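Local coordinates for protein heavy metal cation tricomponent efflux pump ZneA(CzcA-like) (Cupriavidus metallidurans, PDB 4K0J) that exports heavy-metal cations, notably Zn(II), in exchange for protons, as the inner-membrane RND pump of a tripartite efflux system, at residues 45-50 and 126-131; 65-70 and 799-804; 74-79 and 95-100; 134-139 and 283-288. All blocks are in the same frame, centred on the assembly; numbering follows the deposited sequence.

Overall arrangement
Interactions 1 and 3 belong to one ferredoxin-like unit, beta-alpha-beta-beta-alpha-beta with strand order 4-1-3-2. Their strands 46-52 and 90-97 are neighbours: Thr45 O lies 2.8 Å from Phe97 N and Ser47 N 2.9 Å from Val95 O, both probable hydrogen bonds, and the centres of the two contacts are about 13 Å apart. Interaction 2 ties the first helix of this unit to strand 788-802, which extends the same sheet; Met803 meets Met79 of interaction 3, CE to CE at 3.7 Å. Interaction 4 lies in a second unit of the same topology, linked to interaction 1 by a probable hydrogen bond between Leu130 O and Lys288 N, 2.9 Å apart. Interactions 2 and 4 stand farthest apart, about 28 Å between centres.

Interaction 1 of 4, residues 45-50 and 126-131; sequences TTSQVV and SLDPLT
Val49 and Leu127 form a non-hydrogen-bonded antiparallel pair, and next to it Val50 and Ser126 are bonded in both directions, Val50 N to Ser126 O and Ser126 N to Val50 O, each at 2.9 Å. This joins the first and last strands of a ferredoxin-like beta-alpha-beta-beta-alpha-beta unit, the last of them, 126-127, forming an edge of the sheet within the chain. Asp128, just past the strand, continues the pairing: Asp128 N bonds to Gln48 O at 3.0 Å, and its carboxylate accepts from Gln48 N, which meets Asp128 OD2 at 3.1 Å from well above the carboxylate plane. CG of Asp128 lies between its own N and carbonyl carbon (chi1 85°), which brings it to the side of strand 46-52. Asp128 OD2 also forms a salt bridge with Arg107 of helix 103-113, whose positive charge would favour the ionised acid. That helix covers the side of the sheet where Leu127 lies, touching its side chain through Leu110. On this face Leu127 CD1 stands 4.4 Å from Val49 CB. The side chains of Gln48 and Asp128 cross at about a right angle, Gln48 CG resting 3.3 Å from Asp128 OD1.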
loop_
_atom_site.group_PDB
_atom_site.type_symbol
_atom_site.label_atom_id
_atom_site.label_comp_id
_atom_site.label_asym_id
_atom_site.label_seq_id
_atom_site.Cartn_x
_atom_site.Cartn_y
_atom_site.Cartn_z
ATOM N N THR C 45 15.818 -6.977 -2.380
ATOM C CA THR C 45 14.845 -6.691 -1.334
ATOM C C THR C 45 14.871 -7.752 -0.237
ATOM O O THR C 45 14.368 -8.861 -0.420
ATOM C CB THR C 45 13.438 -6.617 -1.909
ATOM O OG1 THR C 45 13.489 -5.973 -3.186
ATOM C CG2 THR C 45 12.532 -5.828 -0.980
ATOM N N THR C 46 15.453 -7.398 0.905
ATOM C CA THR C 46 15.595 -8.332 2.021
ATOM C C THR C 46 15.149 -7.747 3.356
ATOM O O THR C 46 15.106 -6.530 3.533
ATOM C CB THR C 46 17.048 -8.826 2.162
ATOM O OG1 THR C 46 17.178 -9.569 3.377
ATOM C CG2 THR C 46 18.016 -7.650 2.192
ATOM N N SER C 47 14.820 -8.626 4.291
ATOM C CA SER C 47 14.459 -8.216 5.637
ATOM C C SER C 47 14.651 -9.382 6.593
ATOM O O SER C 47 14.378 -10.533 6.243
ATOM C CB SER C 47 13.015 -7.724 5.688
ATOM O OG SER C 47 12.719 -7.179 6.957
ATOM N N GLN C 48 15.136 -9.089 7.794
ATOM C CA GLN C 48 15.379 -10.135 8.786
ATOM C C GLN C 48 14.605 -9.912 10.089
ATOM O O GLN C 48 14.389 -8.774 10.521
ATOM C CB GLN C 48 16.883 -10.323 9.052
ATOM C CG GLN C 48 17.701 -9.038 8.997
ATOM C CD GLN C 48 19.139 -9.231 9.438
ATOM O OE1 GLN C 48 19.534 -10.324 9.841
ATOM N NE2 GLN C 48 19.934 -8.163 9.368
ATOM N N VAL C 49 14.175 -11.019 10.690
ATOM C CA VAL C 49 13.464 -10.995 11.966
ATOM C C VAL C 49 14.362 -11.438 13.122
ATOM O O VAL C 49 15.066 -12.443 13.033
ATOM C CB VAL C 49 12.163 -11.845 11.929
ATOM C CG1 VAL C 49 12.354 -13.100 11.106
ATOM C CG2 VAL C 49 11.701 -12.200 13.340
ATOM N N VAL C 50 14.334 -10.667 14.204
ATOM C CA VAL C 50 15.202 -10.913 15.338
ATOM C C VAL C 50 14.398 -11.366 16.549
ATOM O O VAL C 50 13.647 -10.584 17.137
ATOM C CB VAL C 50 15.990 -9.647 15.715
ATOM C CG1 VAL C 50 17.174 -9.999 16.595
ATOM C CG2 VAL C 50 16.451 -8.926 14.464
ATOM N N SER C 126 11.003 -9.577 16.449
ATOM C CA SER C 126 10.925 -8.202 15.963
ATOM C C SER C 126 11.434 -8.081 14.525
ATOM O O SER C 126 11.922 -9.050 13.949
ATOM C CB SER C 126 11.722 -7.283 16.891
ATOM O OG SER C 126 12.134 -6.102 16.226
ATOM N N LEU C 127 11.317 -6.889 13.947
ATOM C CA LEU C 127 11.817 -6.654 12.598
ATOM C C LEU C 127 13.030 -5.731 12.613
ATOM O O LEU C 127 13.033 -4.708 13.292
ATOM C CB LEU C 127 10.722 -6.065 11.717
ATOM C CG LEU C 127 10.682 -6.620 10.296
ATOM C CD1 LEU C 127 10.432 -8.108 10.336
ATOM C CD2 LEU C 127 9.601 -5.931 9.491
ATOM N N ASP C 128 14.065 -6.102 11.868
ATOM C CA ASP C 128 15.272 -5.287 11.774
ATOM C C ASP C 128 14.963 -3.992 11.017
ATOM O O ASP C 128 13.986 -3.930 10.279
ATOM C CB ASP C 128 16.398 -6.072 11.085
ATOM C CG ASP C 128 16.327 -5.997 9.564
ATOM O OD1 ASP C 128 17.371 -5.730 8.931
ATOM O OD2 ASP C 128 15.237 -6.217 8.996
ATOM N N PRO C 129 15.783 -2.947 11.216
ATOM C CA PRO C 129 15.612 -1.672 10.506
ATOM C C PRO C 129 15.613 -1.804 8.981
ATOM O O PRO C 129 16.299 -2.663 8.428
ATOM C CB PRO C 129 16.818 -0.840 10.978
ATOM C CG PRO C 129 17.739 -1.802 11.659
ATOM C CD PRO C 129 16.857 -2.864 12.219
ATOM N N LEU C 130 14.844 -0.950 8.312
ATOM C CA LEU C 130 14.716 -0.998 6.858
ATOM C C LEU C 130 15.871 -0.274 6.169
ATOM O O LEU C 130 15.789 0.916 5.845
ATOM C CB LEU C 130 13.371 -0.422 6.407
ATOM C CG LEU C 130 13.071 -0.492 4.908
ATOM C CD1 LEU C 130 13.126 -1.918 4.406
ATOM C CD2 LEU C 130 11.718 0.121 4.597
ATOM N N THR C 131 16.948 -1.016 5.944
ATOM C CA THR C 131 18.148 -0.474 5.334
ATOM C C THR C 131 18.775 -1.508 4.412
ATOM O O THR C 131 18.575 -2.709 4.585
ATOM C CB THR C 131 19.178 -0.049 6.407
ATOM O OG1 THR C 131 20.436 0.228 5.788
ATOM C CG2 THR C 131 19.377 -1.156 7.431
#

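Interaction 2 of 4, residues 65-70 and 799-804; sequences ITIPLE and ITREMN
Ile67 reaches Arg801 with the end of its side chain: CD1 sits over one face of the guanidinium, offset toward the rim, 3.4 Å from Arg801 NE, and the two side chains cross at about a right angle. CA of Asn804 lies against the opposite face, so the guanidinium is sandwiched between Ile67 CD1 and Asn804 CA. Ile67 also packs on Asp749 of the second subunit. Further along the helix Glu70 starts toward the strand, CG anti to the backbone N (chi1 -170°), and its extended chain carries the carboxylate there. The two oxygens divide the work. Glu70 OE2 lies at the edge of the guanidinium and accepts a nearly straight salt-bridge bond from Arg801 NE at 3.2 Å, approached from above the carboxylate plane; Ser84 OG is hydrogen-bonded to the same oxygen. Glu70 OE1 is held by two weak bonds, from Asn804 N at 3.0 Å and Asn804 ND2 at 2.7 Å. Buried as it is, the carboxylate is probably balanced by the charge of Arg801. Helix 62-73 is the crossover helix of the split beta-alpha-beta of a ferredoxin-like unit, here packed on strand 788-802, which extends that unit's sheet.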
loop_
_atom_site.group_PDB
_atom_site.type_symbol
_atom_site.label_atom_id
_atom_site.label_comp_id
_atom_site.label_asym_id
_atom_site.label_seq_id
_atom_site.Cartn_x
_atom_site.Cartn_y
_atom_site.Cartn_z
ATOM N N ILE C 65 12.039 -22.209 18.375
ATOM C CA ILE C 65 11.897 -20.817 17.975
ATOM C C ILE C 65 12.081 -20.643 16.475
ATOM O O ILE C 65 11.146 -20.270 15.769
ATOM C CB ILE C 65 12.880 -19.908 18.739
ATOM C CG1 ILE C 65 12.844 -20.223 20.232
ATOM C CG2 ILE C 65 12.535 -18.453 18.518
ATOM C CD1 ILE C 65 11.500 -19.965 20.855
ATOM N N THR C 66 13.284 -20.926 15.989
ATOM C CA THR C 66 13.603 -20.741 14.577
ATOM C C THR C 66 12.788 -21.665 13.672
ATOM O O THR C 66 12.413 -21.283 12.567
ATOM C CB THR C 66 15.106 -20.951 14.309
ATOM O OG1 THR C 66 15.867 -20.137 15.206
ATOM C CG2 THR C 66 15.457 -20.571 12.887
ATOM N N ILE C 67 12.503 -22.874 14.149
ATOM C CA ILE C 67 11.799 -23.870 13.339
ATOM C C ILE C 67 10.339 -23.533 12.970
ATOM O O ILE C 67 10.002 -23.509 11.783
ATOM C CB ILE C 67 11.899 -25.283 13.953
ATOM C CG1 ILE C 67 13.355 -25.728 13.998
ATOM C CG2 ILE C 67 11.087 -26.275 13.138
ATOM C CD1 ILE C 67 13.894 -26.122 12.645
ATOM N N PRO C 68 9.469 -23.268 13.969
ATOM C CA PRO C 68 8.070 -22.988 13.607
ATOM C C PRO C 68 7.909 -21.637 12.898
ATOM O O PRO C 68 7.033 -21.464 12.032
ATOM C CB PRO C 68 7.367 -22.959 14.965
ATOM C CG PRO C 68 8.421 -22.513 15.916
ATOM C CD PRO C 68 9.689 -23.145 15.424
ATOM N N LEU C 69 8.758 -20.689 13.286
ATOM C CA LEU C 69 8.860 -19.410 12.608
ATOM C C LEU C 69 9.227 -19.642 11.157
ATOM O O LEU C 69 8.662 -19.025 10.271
ATOM C CB LEU C 69 9.913 -18.527 13.268
ATOM C CG LEU C 69 9.413 -17.480 14.256
ATOM C CD1 LEU C 69 8.686 -18.134 15.419
ATOM C CD2 LEU C 69 10.574 -16.639 14.753
ATOM N N GLU C 70 10.177 -20.538 10.914
ATOM C CA GLU C 70 10.580 -20.854 9.550
ATOM C C GLU C 70 9.421 -21.491 8.786
ATOM O O GLU C 70 9.233 -21.217 7.599
ATOM C CB GLU C 70 11.820 -21.758 9.532
ATOM C CG GLU C 70 12.444 -21.934 8.152
ATOM C CD GLU C 70 13.834 -22.543 8.201
ATOM O OE1 GLU C 70 14.298 -23.056 7.158
ATOM O OE2 GLU C 70 14.465 -22.497 9.278
ATOM N N ILE C 799 23.685 -22.675 14.655
ATOM C CA ILE C 799 22.947 -23.572 13.767
ATOM C C ILE C 799 22.340 -22.787 12.613
ATOM O O ILE C 799 21.485 -21.930 12.828
ATOM C CB ILE C 799 21.813 -24.292 14.508
ATOM C CG1 ILE C 799 22.359 -25.037 15.728
ATOM C CG2 ILE C 799 21.092 -25.239 13.567
ATOM C CD1 ILE C 799 21.311 -25.332 16.776
ATOM N N THR C 800 22.777 -23.075 11.392
ATOM C CA THR C 800 22.293 -22.337 10.229
ATOM C C THR C 800 21.386 -23.187 9.342
ATOM O O THR C 800 21.832 -24.158 8.732
ATOM C CB THR C 800 23.455 -21.764 9.376
ATOM O OG1 THR C 800 24.165 -22.828 8.735
ATOM C CG2 THR C 800 24.420 -20.975 10.238
ATOM N N ARG C 801 20.112 -22.812 9.267
ATOM C CA ARG C 801 19.152 -23.531 8.431
ATOM C C ARG C 801 18.709 -22.685 7.236
ATOM O O ARG C 801 18.206 -21.571 7.401
ATOM C CB ARG C 801 17.943 -23.980 9.256
ATOM C CG ARG C 801 17.726 -25.485 9.263
ATOM C CD ARG C 801 16.577 -25.896 10.174
ATOM N NE ARG C 801 15.264 -25.554 9.630
ATOM C CZ ARG C 801 14.437 -26.423 9.052
ATOM N NH1 ARG C 801 14.783 -27.699 8.935
ATOM N NH2 ARG C 801 13.260 -26.017 8.591
ATOM N N GLU C 802 18.912 -23.220 6.034
ATOM C CA GLU C 802 18.553 -22.522 4.799
ATOM C C GLU C 802 17.667 -23.383 3.917
ATOM O O GLU C 802 18.045 -24.499 3.557
ATOM C CB GLU C 802 19.805 -22.126 4.018
ATOM C CG GLU C 802 19.551 -21.863 2.541
ATOM C CD GLU C 802 20.818 -21.523 1.786
ATOM O OE1 GLU C 802 21.011 -22.065 0.675
ATOM O OE2 GLU C 802 21.619 -20.716 2.304
ATOM N N MET C 803 16.502 -22.851 3.557
ATOM C CA MET C 803 15.506 -23.593 2.790
ATOM C C MET C 803 15.137 -24.889 3.496
ATOM O O MET C 803 14.977 -25.932 2.857
ATOM C CB MET C 803 16.001 -23.885 1.372
ATOM C CG MET C 803 15.910 -22.701 0.439
ATOM S SD MET C 803 14.246 -22.020 0.423
ATOM C CE MET C 803 14.431 -20.719 -0.780
ATOM N N ASN C 804 15.023 -24.811 4.820
ATOM C CA ASN C 804 14.640 -25.947 5.652
ATOM C C ASN C 804 15.637 -27.092 5.570
ATOM O O ASN C 804 15.267 -28.265 5.559
ATOM C CB ASN C 804 13.230 -26.403 5.300
ATOM C CG ASN C 804 12.304 -25.239 5.055
ATOM O OD1 ASN C 804 11.672 -25.145 4.005
ATOM N ND2 ASN C 804 12.243 -24.323 6.013
#

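Interaction 3 of 4, residues 74-79 and 95-100; sequences MGVPGM and VVFKDG
Gly78 and Lys98 carry the polar part of the contact: Lys98 N donates to Gly78 O at 2.7 Å. Next to it Met79 and Phe97 make a non-hydrogen-bonded antiparallel pair, CA to CA 4.3 Å, from which the side chains diverge. The carbonyl of Gly78 is presented by a type II beta turn from Val76 to Met79, in which Gly78 takes the third position with positive phi (74°). A second carbonyl of the turn, Pro77 O, meets the edge of the Phe97 ring, 3.7 Å from Phe97 CE2.

The apolar contacts gather round Phe97, whose CG lies anti to the carbonyl carbon (chi1 -65°), on the side of the turn. Val76 CG2 comes to 4.3 Å from Phe97 CE2. Val95 CG1 lies over one face of the ring, toward its rim, and is itself met by Met79 CG at 3.9 Å, the Met79 and Val95 side chains crossing at about a right angle.

The turn links helix 62-73 to strand 79-87, and its partner ends strand 90-97, the hairpin mate of that strand. Helix 103-113 backs the site, Ser106 touching Phe97 and Arg113 touching Val76, while Pro77 packs on Tyr104 of the second subunit, consistent with the pore-side position of this helix in AcrB-type trimers. On its other edge strand 90-97 bonds to strand 46-52.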
loop_
_atom_site.group_PDB
_atom_site.type_symbol
_atom_site.label_atom_id
_atom_site.label_comp_id
_atom_site.label_asym_id
_atom_site.label_seq_id
_atom_site.Cartn_x
_atom_site.Cartn_y
_atom_site.Cartn_z
ATOM N N MET C 74 8.100 -19.204 5.792
ATOM C CA MET C 74 8.423 -19.774 4.477
ATOM C C MET C 74 7.321 -19.475 3.457
ATOM O O MET C 74 7.582 -19.359 2.261
ATOM C CB MET C 74 8.664 -21.285 4.577
ATOM C CG MET C 74 8.978 -21.982 3.251
ATOM S SD MET C 74 10.578 -21.555 2.527
ATOM C CE MET C 74 10.511 -22.441 0.972
ATOM N N GLY C 75 6.096 -19.322 3.949
ATOM C CA GLY C 75 4.951 -19.077 3.096
ATOM C C GLY C 75 4.646 -17.620 2.790
ATOM O O GLY C 75 3.620 -17.329 2.177
ATOM N N VAL C 76 5.513 -16.700 3.208
ATOM C CA VAL C 76 5.304 -15.297 2.859
ATOM C C VAL C 76 5.363 -15.125 1.348
ATOM O O VAL C 76 6.193 -15.737 0.674
ATOM C CB VAL C 76 6.308 -14.329 3.538
ATOM C CG1 VAL C 76 6.196 -14.418 5.049
ATOM C CG2 VAL C 76 7.738 -14.595 3.073
ATOM N N PRO C 77 4.454 -14.309 0.803
ATOM C CA PRO C 77 4.426 -14.057 -0.636
ATOM C C PRO C 77 5.684 -13.335 -1.098
ATOM O O PRO C 77 6.259 -12.548 -0.347
ATOM C CB PRO C 77 3.209 -13.150 -0.803
ATOM C CG PRO C 77 3.019 -12.526 0.532
ATOM C CD PRO C 77 3.376 -13.594 1.503
ATOM N N GLY C 78 6.110 -13.620 -2.324
ATOM C CA GLY C 78 7.254 -12.950 -2.908
ATOM C C GLY C 78 8.586 -13.399 -2.341
ATOM O O GLY C 78 9.618 -12.799 -2.629
ATOM N N MET C 79 8.570 -14.456 -1.538
ATOM C CA MET C 79 9.801 -14.973 -0.957
ATOM C C MET C 79 10.686 -15.606 -2.030
ATOM O O MET C 79 10.188 -16.247 -2.951
ATOM C CB MET C 79 9.485 -15.997 0.130
ATOM C CG MET C 79 10.692 -16.402 0.955
ATOM S SD MET C 79 10.877 -18.186 1.107
ATOM C CE MET C 79 11.362 -18.620 -0.562
ATOM N N VAL C 95 15.240 -13.164 5.323
ATOM C CA VAL C 95 14.425 -13.462 4.149
ATOM C C VAL C 95 14.724 -12.496 3.019
ATOM O O VAL C 95 14.597 -11.289 3.189
ATOM C CB VAL C 95 12.917 -13.395 4.447
ATOM C CG1 VAL C 95 12.119 -13.452 3.146
ATOM C CG2 VAL C 95 12.510 -14.526 5.367
ATOM N N VAL C 96 15.126 -13.030 1.870
ATOM C CA VAL C 96 15.280 -12.219 0.672
ATOM C C VAL C 96 14.160 -12.564 -0.303
ATOM O O VAL C 96 13.787 -13.729 -0.446
ATOM C CB VAL C 96 16.688 -12.368 0.039
ATOM C CG1 VAL C 96 17.486 -13.448 0.750
ATOM C CG2 VAL C 96 16.602 -12.652 -1.456
ATOM N N PHE C 97 13.616 -11.533 -0.947
ATOM C CA PHE C 97 12.419 -11.656 -1.779
ATOM C C PHE C 97 12.727 -11.697 -3.272
ATOM O O PHE C 97 13.877 -11.550 -3.686
ATOM C CB PHE C 97 11.463 -10.497 -1.499
ATOM C CG PHE C 97 10.895 -10.495 -0.108
ATOM C CD1 PHE C 97 11.647 -10.048 0.964
ATOM C CD2 PHE C 97 9.602 -10.928 0.125
ATOM C CE1 PHE C 97 11.124 -10.044 2.242
ATOM C CE2 PHE C 97 9.074 -10.920 1.404
ATOM C CZ PHE C 97 9.836 -10.478 2.463
ATOM N N LYS C 98 11.692 -11.911 -4.078
ATOM C CA LYS C 98 11.835 -11.870 -5.528
ATOM C C LYS C 98 11.932 -10.417 -5.954
ATOM O O LYS C 98 11.664 -9.525 -5.161
ATOM C CB LYS C 98 10.647 -12.548 -6.218
ATOM C CG LYS C 98 10.881 -14.002 -6.609
ATOM C CD LYS C 98 11.956 -14.126 -7.685
ATOM C CE LYS C 98 12.197 -15.581 -8.075
ATOM N NZ LYS C 98 13.329 -15.725 -9.035
ATOM N N ASP C 99 12.319 -10.178 -7.202
ATOM C CA ASP C 99 12.424 -8.813 -7.708
ATOM C C ASP C 99 11.066 -8.226 -8.083
ATOM O O ASP C 99 10.181 -8.929 -8.583
ATOM C CB ASP C 99 13.399 -8.730 -8.882
ATOM C CG ASP C 99 14.783 -8.286 -8.454
ATOM O OD1 ASP C 99 15.108 -8.427 -7.254
ATOM O OD2 ASP C 99 15.543 -7.794 -9.315
ATOM N N GLY C 100 10.914 -6.929 -7.830
ATOM C CA GLY C 100 9.647 -6.254 -8.033
ATOM C C GLY C 100 8.871 -6.181 -6.735
ATOM O O GLY C 100 7.878 -5.458 -6.630
#

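Interaction 4 of 4, residues 134-139 and 283-288; sequences IGEIYR and ITLLLK
Ile137 and Leu286 mark the tightly packed end: Ile137 CD1 lies 3.7 Å from Leu286 CD1, the two side chains crossing at about a right angle, with Met296 and Pro292 of helix 292-310 against them. The backbones are joined here by Ile137 N to Thr284 O at 3.0 Å. Strand 135-139 is irregular, Glu136 being the centre of an inverse gamma turn. From Glu136 opposite Leu285 to Arg139 opposite Ile283 it uses one residue more than its partner, and the strands meet at 126° rather than running fully antiparallel. They are the first and third strands of a second ferredoxin-like unit, adjacent in its sheet. Toward Tyr138 the bonding slackens: Thr284 N reaches Tyr138 O only weakly, at 3.4 Å, although Thr284 OG1 also donates to this oxygen at 3.2 Å, in the carbonyl plane and on a lone pair. The other face, where Glu136 and Leu285 are partly exposed, is lined by side chains lying side by side, with Glu136 CG 3.6 Å from Leu285 CD2. Ile283 spreads over one face of the Arg139 guanidinium, its CD1 3.7 Å from Arg139 NH1, while Arg139 NH2 and Glu136 OE1 form a long salt bridge of 3.8 Å.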
loop_
_atom_site.group_PDB
_atom_site.type_symbol
_atom_site.label_atom_id
_atom_site.label_comp_id
_atom_site.label_asym_id
_atom_site.label_seq_id
_atom_site.Cartn_x
_atom_site.Cartn_y
_atom_site.Cartn_z
ATOM N N ILE C 134 24.235 -1.766 2.032
ATOM C CA ILE C 134 25.106 -0.637 1.731
ATOM C C ILE C 134 24.552 0.662 2.314
ATOM O O ILE C 134 24.849 1.749 1.820
ATOM C CB ILE C 134 25.290 -0.449 0.218
ATOM C CG1 ILE C 134 23.969 -0.057 -0.443
ATOM C CG2 ILE C 134 25.848 -1.710 -0.411
ATOM C CD1 ILE C 134 24.148 0.574 -1.797
ATOM N N GLY C 135 23.752 0.545 3.368
ATOM C CA GLY C 135 23.153 1.707 3.993
ATOM C C GLY C 135 24.025 2.327 5.067
ATOM O O GLY C 135 23.722 3.406 5.569
ATOM N N GLU C 136 25.115 1.652 5.413
ATOM C CA GLU C 136 25.980 2.089 6.505
ATOM C C GLU C 136 26.919 3.210 6.052
ATOM O O GLU C 136 28.097 2.980 5.772
ATOM C CB GLU C 136 26.767 0.892 7.031
ATOM C CG GLU C 136 25.878 -0.263 7.473
ATOM C CD GLU C 136 26.592 -1.598 7.451
ATOM O OE1 GLU C 136 27.442 -1.811 6.556
ATOM O OE2 GLU C 136 26.297 -2.437 8.327
ATOM N N ILE C 137 26.396 4.432 6.008
ATOM C CA ILE C 137 27.036 5.492 5.237
ATOM C C ILE C 137 27.998 6.388 6.007
ATOM O O ILE C 137 28.752 7.150 5.403
ATOM C CB ILE C 137 25.990 6.373 4.533
ATOM C CG1 ILE C 137 24.985 6.923 5.546
ATOM C CG2 ILE C 137 25.267 5.587 3.447
ATOM C CD1 ILE C 137 23.935 7.820 4.914
ATOM N N TYR C 138 27.987 6.300 7.331
ATOM C CA TYR C 138 28.816 7.192 8.134
ATOM C C TYR C 138 29.259 6.539 9.435
ATOM O O TYR C 138 28.549 6.582 10.439
ATOM C CB TYR C 138 28.056 8.485 8.414
ATOM C CG TYR C 138 28.839 9.544 9.159
ATOM C CD1 TYR C 138 28.685 9.714 10.528
ATOM C CD2 TYR C 138 29.712 10.389 8.490
ATOM C CE1 TYR C 138 29.388 10.689 11.214
ATOM C CE2 TYR C 138 30.415 11.370 9.165
ATOM C CZ TYR C 138 30.251 11.514 10.528
ATOM O OH TYR C 138 30.951 12.491 11.202
ATOM N N ARG C 139 30.439 5.928 9.407
ATOM C CA ARG C 139 31.011 5.295 10.591
ATOM C C ARG C 139 31.848 6.293 11.371
ATOM O O ARG C 139 32.600 7.066 10.783
ATOM C CB ARG C 139 31.856 4.088 10.190
ATOM C CG ARG C 139 31.026 2.920 9.699
ATOM C CD ARG C 139 31.884 1.791 9.179
ATOM N NE ARG C 139 31.068 0.635 8.826
ATOM C CZ ARG C 139 30.756 -0.342 9.672
ATOM N NH1 ARG C 139 31.203 -0.299 10.921
ATOM N NH2 ARG C 139 30.002 -1.360 9.268
ATOM N N ILE C 283 27.107 3.471 13.726
ATOM C CA ILE C 283 26.912 3.170 12.316
ATOM C C ILE C 283 25.597 3.791 11.833
ATOM O O ILE C 283 24.505 3.353 12.225
ATOM C CB ILE C 283 26.872 1.648 12.080
ATOM C CG1 ILE C 283 27.982 0.952 12.871
ATOM C CG2 ILE C 283 26.981 1.333 10.602
ATOM C CD1 ILE C 283 27.980 -0.562 12.753
ATOM N N THR C 284 25.706 4.819 10.996
ATOM C CA THR C 284 24.533 5.521 10.491
ATOM C C THR C 284 23.913 4.746 9.346
ATOM O O THR C 284 24.524 4.587 8.286
ATOM C CB THR C 284 24.889 6.926 10.006
ATOM O OG1 THR C 284 25.575 7.627 11.052
ATOM C CG2 THR C 284 23.627 7.688 9.611
ATOM N N LEU C 285 22.695 4.266 9.566
ATOM C CA LEU C 285 22.051 3.379 8.611
ATOM C C LEU C 285 21.127 4.131 7.672
ATOM O O LEU C 285 20.072 4.621 8.080
ATOM C CB LEU C 285 21.279 2.283 9.338
ATOM C CG LEU C 285 22.115 1.538 10.380
ATOM C CD1 LEU C 285 21.329 0.397 11.008
ATOM C CD2 LEU C 285 23.393 1.031 9.748
ATOM N N LEU C 286 21.540 4.213 6.410
ATOM C CA LEU C 286 20.744 4.839 5.372
ATOM C C LEU C 286 19.429 4.091 5.207
ATOM O O LEU C 286 19.425 2.895 4.906
ATOM C CB LEU C 286 21.510 4.844 4.047
ATOM C CG LEU C 286 20.814 5.527 2.868
ATOM C CD1 LEU C 286 20.926 7.042 2.976
ATOM C CD2 LEU C 286 21.380 5.026 1.554
ATOM N N LEU C 287 18.323 4.804 5.425
ATOM C CA LEU C 287 16.985 4.277 5.181
ATOM C C LEU C 287 16.890 3.811 3.745
ATOM O O LEU C 287 17.435 4.446 2.845
ATOM C CB LEU C 287 15.925 5.350 5.449
ATOM C CG LEU C 287 14.510 5.065 4.935
ATOM C CD1 LEU C 287 13.893 3.882 5.674
ATOM C CD2 LEU C 287 13.623 6.285 5.035
ATOM N N LYS C 288 16.208 2.693 3.536
ATOM C CA LYS C 288 16.106 2.098 2.214
ATOM C C LYS C 288 15.487 3.061 1.209
ATOM O O LYS C 288 14.525 3.762 1.521
ATOM C CB LYS C 288 15.283 0.810 2.277
ATOM C CG LYS C 288 15.334 -0.034 1.011
ATOM C CD LYS C 288 16.761 -0.450 0.680
ATOM C CE LYS C 288 16.788 -1.348 -0.540
ATOM N NZ LYS C 288 15.775 -2.420 -0.403
#